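Local coordinates for twitching motility pilus retraction protein (Geobacter sulfurreducens PCA, PDB 5ZFQ), which probably hydrolyses ATP as a hexameric motor to drive the retraction of type IV pili, at residues Leu32-Asp43 with Pro52-Leu63. Sequence-based numbering, arbitrary orientation.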
ATOM      1  N   LEU A  32     -46.031 -11.338  16.480  1.00 37.86           N
ATOM      2  CA  LEU A  32     -45.215 -10.424  17.267  1.00 37.52           C
ATOM      3  C   LEU A  32     -45.198  -9.006  16.680  1.00 37.76           C
ATOM      4  O   LEU A  32     -45.302  -8.025  17.413  1.00 38.09           O
ATOM      5  CB  LEU A  32     -43.784 -10.972  17.413  1.00 36.79           C
ATOM      6  CG  LEU A  32     -43.633 -12.159  18.391  1.00 37.64           C
ATOM      7  CD1 LEU A  32     -42.185 -12.625  18.506  1.00 36.72           C
ATOM      8  CD2 LEU A  32     -44.199 -11.817  19.772  1.00 38.69           C
ATOM      9  N   LEU A  33     -45.083  -8.901  15.363  1.00 37.68           N
ATOM     10  CA  LEU A  33     -45.000  -7.594  14.720  1.00 37.64           C
ATOM     11  C   LEU A  33     -46.373  -6.953  14.709  1.00 39.43           C
ATOM     12  O   LEU A  33     -46.504  -5.733  14.850  1.00 40.13           O
ATOM     13  CB  LEU A  33     -44.446  -7.719  13.297  1.00 36.82           C
ATOM     14  CG  LEU A  33     -43.004  -8.239  13.186  1.00 34.77           C
ATOM     15  CD1 LEU A  33     -42.748  -8.827  11.797  1.00 34.57           C
ATOM     16  CD2 LEU A  33     -42.027  -7.115  13.495  1.00 33.54           C
ATOM     17  N   THR A  34     -47.397  -7.789  14.534  1.00 40.45           N
ATOM     18  CA  THR A  34     -48.764  -7.309  14.559  1.00 42.39           C
ATOM     19  C   THR A  34     -48.975  -6.673  15.917  1.00 42.54           C
ATOM     20  O   THR A  34     -49.430  -5.541  16.020  1.00 36.47           O
ATOM     21  CB  THR A  34     -49.775  -8.433  14.306  1.00 44.42           C
ATOM     22  OG1 THR A  34     -49.669  -8.866  12.943  1.00 45.24           O
ATOM     23  CG2 THR A  34     -51.189  -7.938  14.552  1.00 46.54           C
ATOM     24  N   GLU A  35     -48.588  -7.399  16.952  1.00 42.45           N
ATOM     25  CA  GLU A  35     -48.638  -6.885  18.313  1.00 44.03           C
ATOM     26  C   GLU A  35     -47.895  -5.547  18.446  1.00 43.44           C
ATOM     27  O   GLU A  35     -48.441  -4.580  18.998  1.00 44.62           O
ATOM     28  CB  GLU A  35     -48.055  -7.913  19.279  1.00 45.34           C
ATOM     29  CG  GLU A  35     -47.839  -7.380  20.668  1.00 48.00           C
ATOM     30  CD  GLU A  35     -49.062  -7.508  21.553  1.00 52.08           C
ATOM     31  OE1 GLU A  35     -50.166  -7.104  21.107  1.00 55.01           O
ATOM     32  OE2 GLU A  35     -48.908  -7.990  22.703  1.00 53.19           O
ATOM     33  N   LEU A  36     -46.666  -5.501  17.926  1.00 41.84           N
ATOM     34  CA  LEU A  36     -45.852  -4.290  17.909  1.00 41.48           C
ATOM     35  C   LEU A  36     -46.600  -3.098  17.323  1.00 42.81           C
ATOM     36  O   LEU A  36     -46.693  -2.037  17.952  1.00 43.83           O
ATOM     37  CB  LEU A  36     -44.569  -4.529  17.115  1.00 40.45           C
ATOM     38  CG  LEU A  36     -43.666  -3.307  16.859  1.00 41.17           C
ATOM     39  CD1 LEU A  36     -42.997  -2.700  18.140  1.00 31.13           C
ATOM     40  CD2 LEU A  36     -42.611  -3.639  15.801  1.00 40.52           C
ATOM     41  N   VAL A  37     -47.139  -3.277  16.120  1.00 42.78           N
ATOM     42  CA  VAL A  37     -47.787  -2.181  15.410  1.00 43.35           C
ATOM     43  C   VAL A  37     -49.063  -1.747  16.127  1.00 44.13           C
ATOM     44  O   VAL A  37     -49.245  -0.558  16.382  1.00 45.31           O
ATOM     45  CB  VAL A  37     -48.119  -2.550  13.941  1.00 49.66           C
ATOM     46  CG1 VAL A  37     -48.879  -1.418  13.271  1.00 51.34           C
ATOM     47  CG2 VAL A  37     -46.851  -2.855  13.153  1.00 48.14           C
ATOM     48  N   ASN A  38     -49.926  -2.711  16.460  1.00 43.93           N
ATOM     49  CA  ASN A  38     -51.171  -2.444  17.179  1.00 45.70           C
ATOM     50  C   ASN A  38     -50.963  -1.583  18.422  1.00 46.41           C
ATOM     51  O   ASN A  38     -51.792  -0.714  18.733  1.00 49.08           O
ATOM     52  CB  ASN A  38     -51.852  -3.749  17.588  1.00 46.51           C
ATOM     53  CG  ASN A  38     -52.613  -4.403  16.449  1.00 48.13           C
ATOM     54  OD1 ASN A  38     -52.837  -3.791  15.406  1.00 49.17           O
ATOM     55  ND2 ASN A  38     -53.012  -5.657  16.645  1.00 48.49           N
ATOM     56  N   ARG A  39     -49.852  -1.807  19.123  1.00 44.03           N
ATOM     57  CA  ARG A  39     -49.641  -1.126  20.396  1.00 43.97           C
ATOM     58  C   ARG A  39     -48.872   0.190  20.245  1.00 43.93           C
ATOM     59  O   ARG A  39     -48.461   0.793  21.243  1.00 44.69           O
ATOM     60  CB  ARG A  39     -48.937  -2.061  21.381  1.00 42.19           C
ATOM     61  CG  ARG A  39     -49.783  -3.272  21.711  1.00 42.14           C
ATOM     62  CD  ARG A  39     -49.168  -4.093  22.784  1.00 41.18           C
ATOM     63  NE  ARG A  39     -49.076  -3.337  24.022  1.00 42.09           N
ATOM     64  CZ  ARG A  39     -48.433  -3.782  25.092  1.00 42.21           C
ATOM     65  NH1 ARG A  39     -47.847  -4.967  25.056  1.00 38.80           N
ATOM     66  NH2 ARG A  39     -48.359  -3.045  26.184  1.00 43.99           N
ATOM     67  N   GLY A  40     -48.721   0.647  19.001  1.00 43.07           N
ATOM     68  CA  GLY A  40     -48.055   1.905  18.726  1.00 43.09           C
ATOM     69  C   GLY A  40     -46.583   1.842  19.082  1.00 41.71           C
ATOM     70  O   GLY A  40     -45.994   2.831  19.527  1.00 42.43           O
ATOM     71  N   GLY A  41     -45.988   0.670  18.888  1.00 39.81           N
ATOM     72  CA  GLY A  41     -44.585   0.480  19.187  1.00 37.95           C
ATOM     73  C   GLY A  41     -43.697   0.855  18.020  1.00 36.38           C
ATOM     74  O   GLY A  41     -44.171   0.984  16.887  1.00 36.35           O
ATOM     75  N   SER A  42     -42.405   1.037  18.293  1.00 35.44           N
ATOM     76  CA  SER A  42     -41.445   1.382  17.238  1.00 34.47           C
ATOM     77  C   SER A  42     -40.430   0.258  17.054  1.00 32.72           C
ATOM     78  O   SER A  42     -40.029  -0.043  15.935  1.00 31.85           O
ATOM     79  CB  SER A  42     -40.719   2.707  17.545  1.00 34.92           C
ATOM     80  OG  SER A  42     -39.975   2.650  18.753  1.00 34.62           O
ATOM     81  N   ASP A  43     -40.037  -0.374  18.156  1.00 32.50           N
ATOM     82  CA  ASP A  43     -38.945  -1.345  18.124  1.00 31.32           C
ATOM     83  C   ASP A  43     -39.314  -2.664  18.797  1.00 30.79           C
ATOM     84  O   ASP A  43     -39.890  -2.681  19.879  1.00 31.44           O
ATOM     85  CB  ASP A  43     -37.704  -0.749  18.787  1.00 31.57           C
ATOM     86  CG  ASP A  43     -37.342   0.588  18.210  1.00 32.67           C
ATOM     87  OD1 ASP A  43     -36.633   0.600  17.191  1.00 31.98           O
ATOM     88  OD2 ASP A  43     -37.783   1.633  18.763  1.00 34.48           O
ATOM     89  N   PRO A  52     -40.027 -11.401  24.349  1.00 33.45           N
ATOM     90  CA  PRO A  52     -39.981 -10.326  23.364  1.00 32.16           C
ATOM     91  C   PRO A  52     -40.274  -8.995  24.035  1.00 32.68           C
ATOM     92  O   PRO A  52     -41.158  -8.916  24.898  1.00 33.98           O
ATOM     93  CB  PRO A  52     -41.079 -10.717  22.386  1.00 32.04           C
ATOM     94  CG  PRO A  52     -41.103 -12.221  22.459  1.00 31.97           C
ATOM     95  CD  PRO A  52     -40.881 -12.518  23.907  1.00 33.24           C
ATOM     96  N   GLN A  53     -39.496  -7.977  23.694  1.00 32.17           N
ATOM     97  CA  GLN A  53     -39.723  -6.640  24.219  1.00 32.88           C
ATOM     98  C   GLN A  53     -40.101  -5.684  23.095  1.00 33.40           C
ATOM     99  O   GLN A  53     -39.507  -5.731  22.011  1.00 32.53           O
ATOM    100  CB  GLN A  53     -38.482  -6.153  24.951  1.00 32.39           C
ATOM    101  CG  GLN A  53     -38.057  -7.067  26.074  1.00 32.88           C
ATOM    102  CD  GLN A  53     -38.093  -6.374  27.424  1.00 34.84           C
ATOM    103  OE1 GLN A  53     -38.649  -5.287  27.564  1.00 35.68           O
ATOM    104  NE2 GLN A  53     -37.516  -7.010  28.428  1.00 35.87           N
ATOM    105  N   ILE A  54     -41.104  -4.840  23.324  1.00 35.57           N
ATOM    106  CA  ILE A  54     -41.376  -3.747  22.373  1.00 36.67           C
ATOM    107  C   ILE A  54     -41.087  -2.394  23.030  1.00 40.01           C
ATOM    108  O   ILE A  54     -41.121  -2.268  24.263  1.00 41.52           O
ATOM    109  CB  ILE A  54     -42.832  -3.740  21.843  1.00 36.37           C
ATOM    110  CG1 ILE A  54     -43.812  -3.411  22.982  1.00 36.94           C
ATOM    111  CG2 ILE A  54     -43.150  -5.057  21.063  1.00 31.33           C
ATOM    112  CD1 ILE A  54     -45.286  -3.659  22.646  1.00 37.30           C
ATOM    113  N   ARG A  55     -40.769  -1.396  22.209  1.00 41.42           N
ATOM    114  CA  ARG A  55     -40.528  -0.058  22.717  1.00 44.84           C
ATOM    115  C   ARG A  55     -41.701   0.812  22.319  1.00 46.25           C
ATOM    116  O   ARG A  55     -42.042   0.876  21.145  1.00 43.22           O
ATOM    117  CB  ARG A  55     -39.211   0.533  22.177  1.00 45.99           C
ATOM    118  CG  ARG A  55     -38.868   1.901  22.799  1.00 48.42           C
ATOM    119  CD  ARG A  55     -37.652   2.566  22.187  1.00 34.20           C
ATOM    120  NE  ARG A  55     -36.421   1.774  22.255  1.00 35.73           N
ATOM    121  CZ  ARG A  55     -35.629   1.663  23.323  1.00 36.58           C
ATOM    122  NH1 ARG A  55     -35.912   2.309  24.444  1.00 38.77           N
ATOM    123  NH2 ARG A  55     -34.529   0.918  23.260  1.00 35.67           N
ATOM    124  N   VAL A  56     -42.312   1.475  23.296  1.00 50.13           N
ATOM    125  CA  VAL A  56     -43.471   2.328  23.046  1.00 53.27           C
ATOM    126  C   VAL A  56     -43.264   3.736  23.592  1.00 56.72           C
ATOM    127  O   VAL A  56     -43.150   3.927  24.805  1.00 57.35           O
ATOM    128  CB  VAL A  56     -44.756   1.741  23.673  1.00 54.89           C
ATOM    129  CG1 VAL A  56     -45.965   2.562  23.250  1.00 56.59           C
ATOM    130  CG2 VAL A  56     -44.931   0.278  23.285  1.00 53.21           C
ATOM    131  N   ASP A  57     -43.234   4.721  22.698  1.00 59.09           N
ATOM    132  CA  ASP A  57     -42.963   6.106  23.084  1.00 62.95           C
ATOM    133  C   ASP A  57     -41.723   6.226  23.966  1.00 64.11           C
ATOM    134  O   ASP A  57     -41.715   7.012  24.912  1.00 65.29           O
ATOM    135  CB  ASP A  57     -44.171   6.718  23.813  1.00 67.09           C
ATOM    136  CG  ASP A  57     -45.351   6.984  22.883  1.00 69.48           C
ATOM    137  OD1 ASP A  57     -45.147   7.017  21.647  1.00 70.25           O
ATOM    138  OD2 ASP A  57     -46.478   7.189  23.387  1.00 72.16           O
ATOM    139  N   GLY A  58     -40.694   5.434  23.664  1.00 63.54           N
ATOM    140  CA  GLY A  58     -39.443   5.460  24.407  1.00 65.47           C
ATOM    141  C   GLY A  58     -39.212   4.299  25.365  1.00 66.00           C
ATOM    142  O   GLY A  58     -38.073   3.923  25.636  1.00 69.45           O
ATOM    143  N   GLN A  59     -40.295   3.724  25.878  1.00 62.06           N
ATOM    144  CA  GLN A  59     -40.206   2.750  26.972  1.00 61.72           C
ATOM    145  C   GLN A  59     -40.149   1.292  26.507  1.00 56.09           C
ATOM    146  O   GLN A  59     -41.015   0.834  25.758  1.00 54.51           O
ATOM    147  CB  GLN A  59     -41.395   2.933  27.930  1.00 66.60           C
ATOM    148  CG  GLN A  59     -41.080   2.768  29.431  1.00 71.11           C
ATOM    149  CD  GLN A  59     -39.809   3.508  29.901  1.00 75.18           C
ATOM    150  OE1 GLN A  59     -39.504   4.623  29.446  1.00 75.42           O
ATOM    151  NE2 GLN A  59     -39.084   2.895  30.847  1.00 75.38           N
ATOM    152  N   LEU A  60     -39.128   0.566  26.960  1.00 53.65           N
ATOM    153  CA  LEU A  60     -39.107  -0.874  26.748  1.00 50.09           C
ATOM    154  C   LEU A  60     -40.169  -1.526  27.616  1.00 50.33           C
ATOM    155  O   LEU A  60     -40.331  -1.191  28.796  1.00 52.83           O
ATOM    156  CB  LEU A  60     -37.735  -1.479  27.041  1.00 48.45           C
ATOM    157  CG  LEU A  60     -36.732  -1.367  25.904  1.00 46.17           C
ATOM    158  CD1 LEU A  60     -35.414  -2.039  26.282  1.00 45.53           C
ATOM    159  CD2 LEU A  60     -37.320  -1.961  24.629  1.00 44.57           C
ATOM    160  N   ILE A  61     -40.898  -2.449  27.003  1.00 47.43           N
ATOM    161  CA  ILE A  61     -42.020  -3.123  27.628  1.00 46.62           C
ATOM    162  C   ILE A  61     -41.974  -4.593  27.255  1.00 44.96           C
ATOM    163  O   ILE A  61     -42.066  -4.948  26.069  1.00 43.81           O
ATOM    164  CB  ILE A  61     -43.368  -2.543  27.178  1.00 45.91           C
ATOM    165  CG1 ILE A  61     -43.502  -1.077  27.572  1.00 47.01           C
ATOM    166  CG2 ILE A  61     -44.490  -3.335  27.749  1.00 46.75           C
ATOM    167  CD1 ILE A  61     -44.733  -0.416  26.957  1.00 47.69           C
ATOM    168  N   PRO A  62     -41.799  -5.461  28.254  1.00 44.96           N
ATOM    169  CA  PRO A  62     -41.843  -6.904  27.971  1.00 43.62           C
ATOM    170  C   PRO A  62     -43.249  -7.390  27.593  1.00 43.69           C
ATOM    171  O   PRO A  62     -44.216  -6.949  28.207  1.00 45.39           O
ATOM    172  CB  PRO A  62     -41.376  -7.533  29.287  1.00 44.84           C
ATOM    173  CG  PRO A  62     -41.523  -6.433  30.336  1.00 46.86           C
ATOM    174  CD  PRO A  62     -41.336  -5.150  29.618  1.00 46.18           C
ATOM    175  N   LEU A  63     -43.371  -8.269  26.595  1.00 42.24           N
ATOM    176  CA  LEU A  63     -44.678  -8.893  26.295  1.00 42.46           C
ATOM    177  C   LEU A  63     -45.065  -9.972  27.332  1.00 43.46           C
ATOM    178  O   LEU A  63     -44.213 -10.550  28.018  1.00 42.95           O
ATOM    179  CB  LEU A  63     -44.702  -9.510  24.887  1.00 40.75           C
ATOM    180  CG  LEU A  63     -44.528  -8.613  23.646  1.00 39.59           C
ATOM    181  CD1 LEU A  63     -44.830  -9.376  22.336  1.00 38.67           C
ATOM    182  CD2 LEU A  63     -45.328  -7.298  23.722  1.00 40.56           C
TER
HETATM  183  O   HOH W   1     -43.587   3.919  19.685  1.00 36.17           O
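Ile54 meets Leu36 and Arg39 with different branches: its CG2 lies 3.8 Å from Leu36 CD1, while CD1 at its far end reaches over one face of the Arg39 guanidinium. That second approach follows from chi1 of 67°, which sets CG1 between the backbone N and the carbonyl carbon. Arg39, bent at chi3, runs across Ile54 and carries its NH1 on to Leu63 CD2. Leu63 divides its branches, CD2 going to Arg39 and to the Glu35 carboxylate, CD1 packing 3.6 Å from Leu32 CD2. Pro52 CG sits 4.1 Å from both methyls of Leu32, CD1 and CD2, crossing that side chain at about a right angle. Leu44 touches both Leu36 and Ile54, and Leu36 also packs on Phe107 and Val124, which sets helix 29-38 against the antiparallel sheet of the N-terminal domain, probably PAS-like as in other PilT-family ATPases.

A Schellman motif ends the helix, with Gly40 at positive phi as its C-prime residue. The chain then runs antiparallel beside strand 53-56, which its hairpin partner 59-62 flanks on the other side: Ser42 N donates to Arg55 O (2.9 Å, 162° at the hydrogen), and Arg55 N to Asp43 O (2.8 Å).

Asp43 and Arg55 lie side by side, although OD2 to NE, at 3.8 Å, is only a long salt bridge. Arg55 NH1 donates to Gly58 O at 2.9 Å, in the guanidinium plane but from above the plane of the carbonyl, while NE and NH2 pair with Asp222 and Asp224 of a second subunit. With Asp43 and Asp222 close together, the guanidinium probably offsets their repulsion, tying this sheet electrostatically to the neighbouring subunit.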